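PDB 4R9Z: acyl-CoA thioesterase II from Mycobacterium avium subsp. paratuberculosis, which probably hydrolyses fatty acyl-CoA thioesters to free fatty acid and coenzyme A, as a double hot-dog thioesterase. Local coordinates for residues A216-H227 with L263-P274. Residues are numbered along the deposited sequence; the frame is centred on the assembly and turned at random.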
ATOM      1  N   ALA B 216     -23.024   6.113   2.869  1.00 72.36           N
ATOM      2  CA  ALA B 216     -21.935   6.856   3.489  1.00 51.48           C
ATOM      3  C   ALA B 216     -20.699   5.978   3.654  1.00 60.92           C
ATOM      4  O   ALA B 216     -20.801   4.788   3.949  1.00 57.99           O
ATOM      5  CB  ALA B 216     -22.375   7.411   4.831  1.00 52.33           C
ATOM      6  N   SER B 217     -19.533   6.575   3.441  1.00 62.67           N
ATOM      7  CA  SER B 217     -18.280   5.835   3.447  1.00 48.03           C
ATOM      8  C   SER B 217     -17.188   6.599   4.183  1.00 41.84           C
ATOM      9  O   SER B 217     -17.276   7.812   4.362  1.00 36.06           O
ATOM     10  CB  SER B 217     -17.828   5.533   2.015  1.00 40.40           C
ATOM     11  OG  SER B 217     -17.319   6.690   1.376  1.00 50.31           O
ATOM     12  N   ALA B 218     -16.155   5.877   4.600  1.00 40.53           N
ATOM     13  CA  ALA B 218     -14.964   6.496   5.161  1.00 33.91           C
ATOM     14  C   ALA B 218     -13.736   5.819   4.575  1.00 29.08           C
ATOM     15  O   ALA B 218     -13.685   4.595   4.473  1.00 30.89           O
ATOM     16  CB  ALA B 218     -14.960   6.398   6.679  1.00 27.99           C
ATOM     17  N   GLN B 219     -12.757   6.615   4.167  1.00 25.54           N
ATOM     18  CA  GLN B 219     -11.525   6.057   3.638  1.00 25.38           C
ATOM     19  C   GLN B 219     -10.716   5.508   4.801  1.00 26.70           C
ATOM     20  O   GLN B 219     -10.623   6.146   5.846  1.00 23.38           O
ATOM     21  CB  GLN B 219     -10.743   7.113   2.861  1.00 27.24           C
ATOM     22  CG  GLN B 219     -11.619   7.914   1.907  1.00 36.94           C
ATOM     23  CD  GLN B 219     -10.827   8.660   0.857  1.00 42.82           C
ATOM     24  OE1 GLN B 219      -9.750   9.188   1.130  1.00 47.51           O
ATOM     25  NE2 GLN B 219     -11.357   8.701  -0.364  1.00 43.12           N
ATOM     26  N   ARG B 220     -10.128   4.331   4.616  1.00 26.62           N
ATOM     27  CA  ARG B 220      -9.383   3.686   5.689  1.00 26.64           C
ATOM     28  C   ARG B 220      -7.885   3.770   5.434  1.00 26.20           C
ATOM     29  O   ARG B 220      -7.111   4.085   6.337  1.00 30.45           O
ATOM     30  CB  ARG B 220      -9.821   2.232   5.843  1.00 21.82           C
ATOM     31  CG  ARG B 220      -9.099   1.483   6.943  1.00 26.16           C
ATOM     32  CD  ARG B 220      -9.199   2.203   8.271  1.00 18.81           C
ATOM     33  NE  ARG B 220      -8.663   1.399   9.366  1.00 25.93           N
ATOM     34  CZ  ARG B 220      -8.718   1.751  10.649  1.00 27.13           C
ATOM     35  NH1 ARG B 220      -9.277   2.901  10.995  1.00 22.36           N
ATOM     36  NH2 ARG B 220      -8.209   0.962  11.585  1.00 23.37           N
ATOM     37  N   ASP B 221      -7.472   3.499   4.203  1.00 26.65           N
ATOM     38  CA  ASP B 221      -6.079   3.715   3.843  1.00 28.03           C
ATOM     39  C   ASP B 221      -5.889   4.076   2.372  1.00 26.82           C
ATOM     40  O   ASP B 221      -6.747   3.815   1.533  1.00 30.24           O
ATOM     41  CB  ASP B 221      -5.220   2.493   4.224  1.00 32.63           C
ATOM     42  CG  ASP B 221      -5.723   1.186   3.632  1.00 35.39           C
ATOM     43  OD1 ASP B 221      -6.691   0.614   4.181  1.00 39.47           O
ATOM     44  OD2 ASP B 221      -5.118   0.705   2.651  1.00 39.35           O
ATOM     45  N   HIS B 222      -4.752   4.705   2.090  1.00 31.90           N
ATOM     46  CA  HIS B 222      -4.403   5.158   0.752  1.00 24.10           C
ATOM     47  C   HIS B 222      -2.935   4.862   0.483  1.00 21.31           C
ATOM     48  O   HIS B 222      -2.078   5.145   1.317  1.00 27.63           O
ATOM     49  CB  HIS B 222      -4.673   6.656   0.607  1.00 38.97           C
ATOM     50  CG  HIS B 222      -4.471   7.181  -0.780  1.00 34.57           C
ATOM     51  ND1 HIS B 222      -5.354   6.926  -1.808  1.00 35.97           N
ATOM     52  CD2 HIS B 222      -3.485   7.941  -1.311  1.00 28.37           C
ATOM     53  CE1 HIS B 222      -4.925   7.513  -2.908  1.00 38.86           C
ATOM     54  NE2 HIS B 222      -3.794   8.138  -2.635  1.00 39.29           N
ATOM     55  N   SER B 223      -2.646   4.328  -0.694  1.00 25.68           N
ATOM     56  CA  SER B 223      -1.289   3.946  -1.055  1.00 19.97           C
ATOM     57  C   SER B 223      -0.956   4.462  -2.444  1.00 32.78           C
ATOM     58  O   SER B 223      -1.757   4.308  -3.368  1.00 35.40           O
ATOM     59  CB  SER B 223      -1.123   2.423  -1.027  1.00 20.52           C
ATOM     60  OG  SER B 223      -0.987   1.920   0.287  1.00 24.32           O
ATOM     61  N   VAL B 224       0.205   5.100  -2.583  1.00 26.03           N
ATOM     62  CA  VAL B 224       0.644   5.616  -3.880  1.00 23.75           C
ATOM     63  C   VAL B 224       2.079   5.211  -4.185  1.00 29.66           C
ATOM     64  O   VAL B 224       2.967   5.398  -3.362  1.00 30.68           O
ATOM     65  CB  VAL B 224       0.551   7.143  -3.952  1.00 21.05           C
ATOM     66  CG1 VAL B 224       0.919   7.623  -5.344  1.00 28.69           C
ATOM     67  CG2 VAL B 224      -0.836   7.608  -3.590  1.00 27.05           C
ATOM     68  N   TRP B 225       2.309   4.689  -5.383  1.00 30.69           N
ATOM     69  CA  TRP B 225       3.663   4.433  -5.851  1.00 27.59           C
ATOM     70  C   TRP B 225       3.960   5.336  -7.042  1.00 32.85           C
ATOM     71  O   TRP B 225       3.279   5.279  -8.066  1.00 32.37           O
ATOM     72  CB  TRP B 225       3.836   2.958  -6.230  1.00 26.37           C
ATOM     73  CG  TRP B 225       3.582   2.020  -5.094  1.00 27.03           C
ATOM     74  CD1 TRP B 225       4.510   1.478  -4.253  1.00 32.63           C
ATOM     75  CD2 TRP B 225       2.309   1.523  -4.659  1.00 26.68           C
ATOM     76  NE1 TRP B 225       3.896   0.668  -3.327  1.00 27.68           N
ATOM     77  CE2 TRP B 225       2.546   0.681  -3.556  1.00 20.13           C
ATOM     78  CE3 TRP B 225       0.995   1.706  -5.099  1.00 27.75           C
ATOM     79  CZ2 TRP B 225       1.521   0.024  -2.889  1.00 18.16           C
ATOM     80  CZ3 TRP B 225      -0.021   1.051  -4.434  1.00 24.28           C
ATOM     81  CH2 TRP B 225       0.249   0.221  -3.339  1.00 19.23           C
ATOM     82  N   PHE B 226       4.967   6.172  -6.920  1.00 33.80           N
ATOM     83  CA  PHE B 226       5.292   7.127  -7.941  1.00 30.16           C
ATOM     84  C   PHE B 226       6.188   6.555  -8.987  1.00 30.59           C
ATOM     85  O   PHE B 226       7.050   5.788  -8.700  1.00 34.29           O
ATOM     86  CB  PHE B 226       5.917   8.353  -7.336  1.00 23.43           C
ATOM     87  CG  PHE B 226       5.014   9.101  -6.428  1.00 29.78           C
ATOM     88  CD1 PHE B 226       4.098   9.990  -6.910  1.00 21.35           C
ATOM     89  CD2 PHE B 226       5.087   8.919  -5.082  1.00 32.32           C
ATOM     90  CE1 PHE B 226       3.288  10.671  -6.070  1.00 21.62           C
ATOM     91  CE2 PHE B 226       4.270   9.597  -4.235  1.00 25.64           C
ATOM     92  CZ  PHE B 226       3.374  10.482  -4.736  1.00 23.34           C
ATOM     93  N   HIS B 227       5.960   6.947 -10.220  1.00 30.64           N
ATOM     94  CA  HIS B 227       6.694   6.405 -11.326  1.00 36.25           C
ATOM     95  C   HIS B 227       7.492   7.479 -12.021  1.00 43.84           C
ATOM     96  O   HIS B 227       8.696   7.460 -12.032  1.00 44.03           O
ATOM     97  CB  HIS B 227       5.724   5.763 -12.285  1.00 20.00           C
ATOM     98  CG  HIS B 227       6.366   5.024 -13.397  1.00 20.00           C
ATOM     99  ND1 HIS B 227       6.591   5.586 -14.622  1.00 20.00           N
ATOM    100  CD2 HIS B 227       6.799   3.757 -13.485  1.00 20.00           C
ATOM    101  CE1 HIS B 227       7.157   4.704 -15.413  1.00 20.00           C
ATOM    102  NE2 HIS B 227       7.295   3.585 -14.745  1.00 20.00           N
ATOM    103  N   LEU B 263       3.440   7.026 -17.369  1.00 41.42           N
ATOM    104  CA  LEU B 263       2.828   6.684 -16.091  1.00 43.29           C
ATOM    105  C   LEU B 263       3.335   7.613 -14.986  1.00 40.03           C
ATOM    106  O   LEU B 263       4.536   7.848 -14.858  1.00 35.14           O
ATOM    107  CB  LEU B 263       3.114   5.222 -15.736  1.00 40.84           C
ATOM    108  CG  LEU B 263       2.575   4.711 -14.397  1.00 34.47           C
ATOM    109  CD1 LEU B 263       1.055   4.649 -14.412  1.00 35.90           C
ATOM    110  CD2 LEU B 263       3.162   3.348 -14.096  1.00 29.98           C
ATOM    111  N   VAL B 264       2.412   8.146 -14.193  1.00 31.91           N
ATOM    112  CA  VAL B 264       2.776   9.049 -13.114  1.00 37.32           C
ATOM    113  C   VAL B 264       2.780   8.329 -11.766  1.00 39.78           C
ATOM    114  O   VAL B 264       3.755   8.393 -11.015  1.00 37.69           O
ATOM    115  CB  VAL B 264       1.814  10.252 -13.053  1.00 46.54           C
ATOM    116  CG1 VAL B 264       1.998  11.025 -11.750  1.00 42.09           C
ATOM    117  CG2 VAL B 264       2.038  11.157 -14.253  1.00 43.92           C
ATOM    118  N   CYS B 265       1.694   7.624 -11.470  1.00 44.59           N
ATOM    119  CA  CYS B 265       1.611   6.881 -10.223  1.00 39.43           C
ATOM    120  C   CYS B 265       0.654   5.704 -10.310  1.00 37.19           C
ATOM    121  O   CYS B 265      -0.266   5.703 -11.124  1.00 38.67           O
ATOM    122  CB  CYS B 265       1.188   7.807  -9.083  1.00 33.24           C
ATOM    123  SG  CYS B 265      -0.496   8.407  -9.211  1.00 36.41           S
ATOM    124  N   THR B 266       0.896   4.702  -9.468  1.00 38.20           N
ATOM    125  CA  THR B 266      -0.031   3.591  -9.275  1.00 29.93           C
ATOM    126  C   THR B 266      -0.642   3.765  -7.894  1.00 25.78           C
ATOM    127  O   THR B 266       0.046   4.176  -6.964  1.00 35.71           O
ATOM    128  CB  THR B 266       0.669   2.221  -9.380  1.00 36.77           C
ATOM    129  OG1 THR B 266       1.407   2.145 -10.605  1.00 39.45           O
ATOM    130  CG2 THR B 266      -0.348   1.094  -9.340  1.00 30.75           C
ATOM    131  N   VAL B 267      -1.930   3.462  -7.752  1.00 29.81           N
ATOM    132  CA  VAL B 267      -2.668   3.819  -6.539  1.00 27.66           C
ATOM    133  C   VAL B 267      -3.585   2.696  -6.060  1.00 25.74           C
ATOM    134  O   VAL B 267      -4.193   1.995  -6.868  1.00 32.98           O
ATOM    135  CB  VAL B 267      -3.530   5.088  -6.763  1.00 24.34           C
ATOM    136  CG1 VAL B 267      -4.192   5.521  -5.473  1.00 25.20           C
ATOM    137  CG2 VAL B 267      -2.691   6.224  -7.311  1.00 32.73           C
ATOM    138  N   LYS B 268      -3.673   2.522  -4.743  1.00 27.13           N
ATOM    139  CA  LYS B 268      -4.642   1.607  -4.150  1.00 24.99           C
ATOM    140  C   LYS B 268      -5.292   2.241  -2.926  1.00 24.47           C
ATOM    141  O   LYS B 268      -4.624   2.907  -2.141  1.00 29.16           O
ATOM    142  CB  LYS B 268      -3.983   0.284  -3.764  1.00 24.18           C
ATOM    143  CG  LYS B 268      -4.976  -0.846  -3.540  1.00 26.26           C
ATOM    144  CD  LYS B 268      -5.456  -1.429  -4.858  1.00 27.14           C
ATOM    145  CE  LYS B 268      -4.403  -2.325  -5.482  1.00 27.42           C
ATOM    146  NZ  LYS B 268      -4.843  -2.848  -6.807  1.00 41.15           N
ATOM    147  N   GLN B 269      -6.593   2.025  -2.758  1.00 24.38           N
ATOM    148  CA  GLN B 269      -7.314   2.621  -1.642  1.00 27.94           C
ATOM    149  C   GLN B 269      -8.347   1.666  -1.054  1.00 26.83           C
ATOM    150  O   GLN B 269      -9.105   1.024  -1.779  1.00 27.30           O
ATOM    151  CB  GLN B 269      -8.001   3.916  -2.080  1.00 33.84           C
ATOM    152  CG  GLN B 269      -8.745   4.631  -0.960  1.00 28.94           C
ATOM    153  CD  GLN B 269      -9.428   5.899  -1.429  1.00 37.21           C
ATOM    154  OE1 GLN B 269     -10.629   6.076  -1.236  1.00 40.10           O
ATOM    155  NE2 GLN B 269      -8.664   6.789  -2.053  1.00 41.45           N
ATOM    156  N   GLU B 270      -8.384   1.595   0.271  1.00 23.63           N
ATOM    157  CA  GLU B 270      -9.366   0.776   0.961  1.00 25.87           C
ATOM    158  C   GLU B 270     -10.297   1.695   1.736  1.00 29.63           C
ATOM    159  O   GLU B 270      -9.844   2.619   2.415  1.00 24.24           O
ATOM    160  CB  GLU B 270      -8.678  -0.230   1.887  1.00 25.79           C
ATOM    161  CG  GLU B 270      -9.607  -1.221   2.573  1.00 26.44           C
ATOM    162  CD  GLU B 270      -8.855  -2.205   3.457  1.00 34.66           C
ATOM    163  OE1 GLU B 270      -7.942  -1.767   4.194  1.00 35.09           O
ATOM    164  OE2 GLU B 270      -9.171  -3.415   3.410  1.00 36.91           O
ATOM    165  N   MET B 271     -11.600   1.463   1.613  1.00 29.78           N
ATOM    166  CA  MET B 271     -12.566   2.311   2.295  1.00 29.11           C
ATOM    167  C   MET B 271     -13.659   1.506   2.996  1.00 28.69           C
ATOM    168  O   MET B 271     -14.012   0.405   2.568  1.00 28.86           O
ATOM    169  CB  MET B 271     -13.189   3.303   1.311  1.00 28.72           C
ATOM    170  CG  MET B 271     -14.057   2.681   0.235  1.00 32.82           C
ATOM    171  SD  MET B 271     -14.158   3.731  -1.230  1.00 56.43           S
ATOM    172  CE  MET B 271     -12.568   3.415  -1.990  1.00 31.07           C
ATOM    173  N   TYR B 272     -14.178   2.076   4.079  1.00 24.01           N
ATOM    174  CA  TYR B 272     -15.183   1.442   4.928  1.00 29.61           C
ATOM    175  C   TYR B 272     -16.605   1.920   4.622  1.00 32.68           C
ATOM    176  O   TYR B 272     -16.863   3.123   4.546  1.00 30.97           O
ATOM    177  CB  TYR B 272     -14.849   1.707   6.396  1.00 26.96           C
ATOM    178  CG  TYR B 272     -15.858   1.192   7.401  1.00 29.85           C
ATOM    179  CD1 TYR B 272     -16.142  -0.164   7.505  1.00 30.43           C
ATOM    180  CD2 TYR B 272     -16.500   2.066   8.278  1.00 29.08           C
ATOM    181  CE1 TYR B 272     -17.054  -0.633   8.440  1.00 38.28           C
ATOM    182  CE2 TYR B 272     -17.411   1.607   9.215  1.00 25.16           C
ATOM    183  CZ  TYR B 272     -17.686   0.259   9.292  1.00 35.97           C
ATOM    184  OH  TYR B 272     -18.590  -0.203  10.222  1.00 30.51           O
ATOM    185  N   PHE B 273     -17.511   0.967   4.408  1.00 31.24           N
ATOM    186  CA  PHE B 273     -18.940   1.258   4.277  1.00 35.13           C
ATOM    187  C   PHE B 273     -19.750   0.685   5.437  1.00 39.69           C
ATOM    188  O   PHE B 273     -19.974  -0.526   5.498  1.00 46.68           O
ATOM    189  CB  PHE B 273     -19.492   0.709   2.965  1.00 29.59           C
ATOM    190  CG  PHE B 273     -19.066   1.483   1.756  1.00 36.45           C
ATOM    191  CD1 PHE B 273     -17.897   1.159   1.084  1.00 35.48           C
ATOM    192  CD2 PHE B 273     -19.842   2.530   1.283  1.00 30.18           C
ATOM    193  CE1 PHE B 273     -17.505   1.871  -0.034  1.00 39.94           C
ATOM    194  CE2 PHE B 273     -19.461   3.239   0.163  1.00 36.28           C
ATOM    195  CZ  PHE B 273     -18.289   2.915  -0.495  1.00 38.82           C
ATOM    196  N   PRO B 274     -20.201   1.552   6.356  1.00 38.97           N
ATOM    197  CA  PRO B 274     -21.025   1.106   7.486  1.00 39.74           C
ATOM    198  C   PRO B 274     -22.339   0.484   7.030  1.00 47.28           C
ATOM    199  O   PRO B 274     -23.035   1.073   6.202  1.00 60.35           O
ATOM    200  CB  PRO B 274     -21.294   2.401   8.262  1.00 41.99           C
ATOM    201  CG  PRO B 274     -20.230   3.348   7.833  1.00 42.17           C
ATOM    202  CD  PRO B 274     -19.889   2.989   6.421  1.00 36.34           C
TER
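Gln269 reaches from strand 263-272 across to His222 and Gln219 of strand 218-226, on the sheet face that packs against helix 188-201. Its CG stands anti to the backbone N (chi1 -178°) and the chain runs on extended, which carries the amide over the neighbouring strand. CB lies beside the carbonyl oxygen of Asp221, and CG comes closer, 3.3 Å from Asp221 O. CD and OE1 turn to the Gln219 amide, OE1 2.9 Å from Gln219 NE2 but too poorly angled for a hydrogen bond, the amide planes 61° apart. NE2 gives a weak hydrogen bond to ND1 of His222 (3.3 Å), the amide turned 62° from the imidazole plane. The same NE2 donates to the carbonyl of Ala200, which also takes the Gln219 amide, while His222 NE2 bonds Ser199. Nearby, Val267 CG1 touches His222 CE1, and Val224 CG1 meets Cys265 CB at 3.8 Å.

Antiparallel backbone bonds join the strands, interrupted by a classic beta bulge at which Glu270 O accepts from the amides of both Arg220 (2.8 Å) and Asp221 (3.1 Å). On the opposite face the carboxylates of Asp221 and Glu270 stand nearly perpendicular, OD1 of Asp221 2.7 Å from OE1 of Glu270.

Both strands belong to the second hot-dog unit, strand 218-226 lying between 58-66 and 263-272. One face ties amides and imidazole to the helix; the other buries an acid pair bonded to the second subunit, Asp221 OD2 by its Trp225 and His63, Glu270 OE1 by its Ser61.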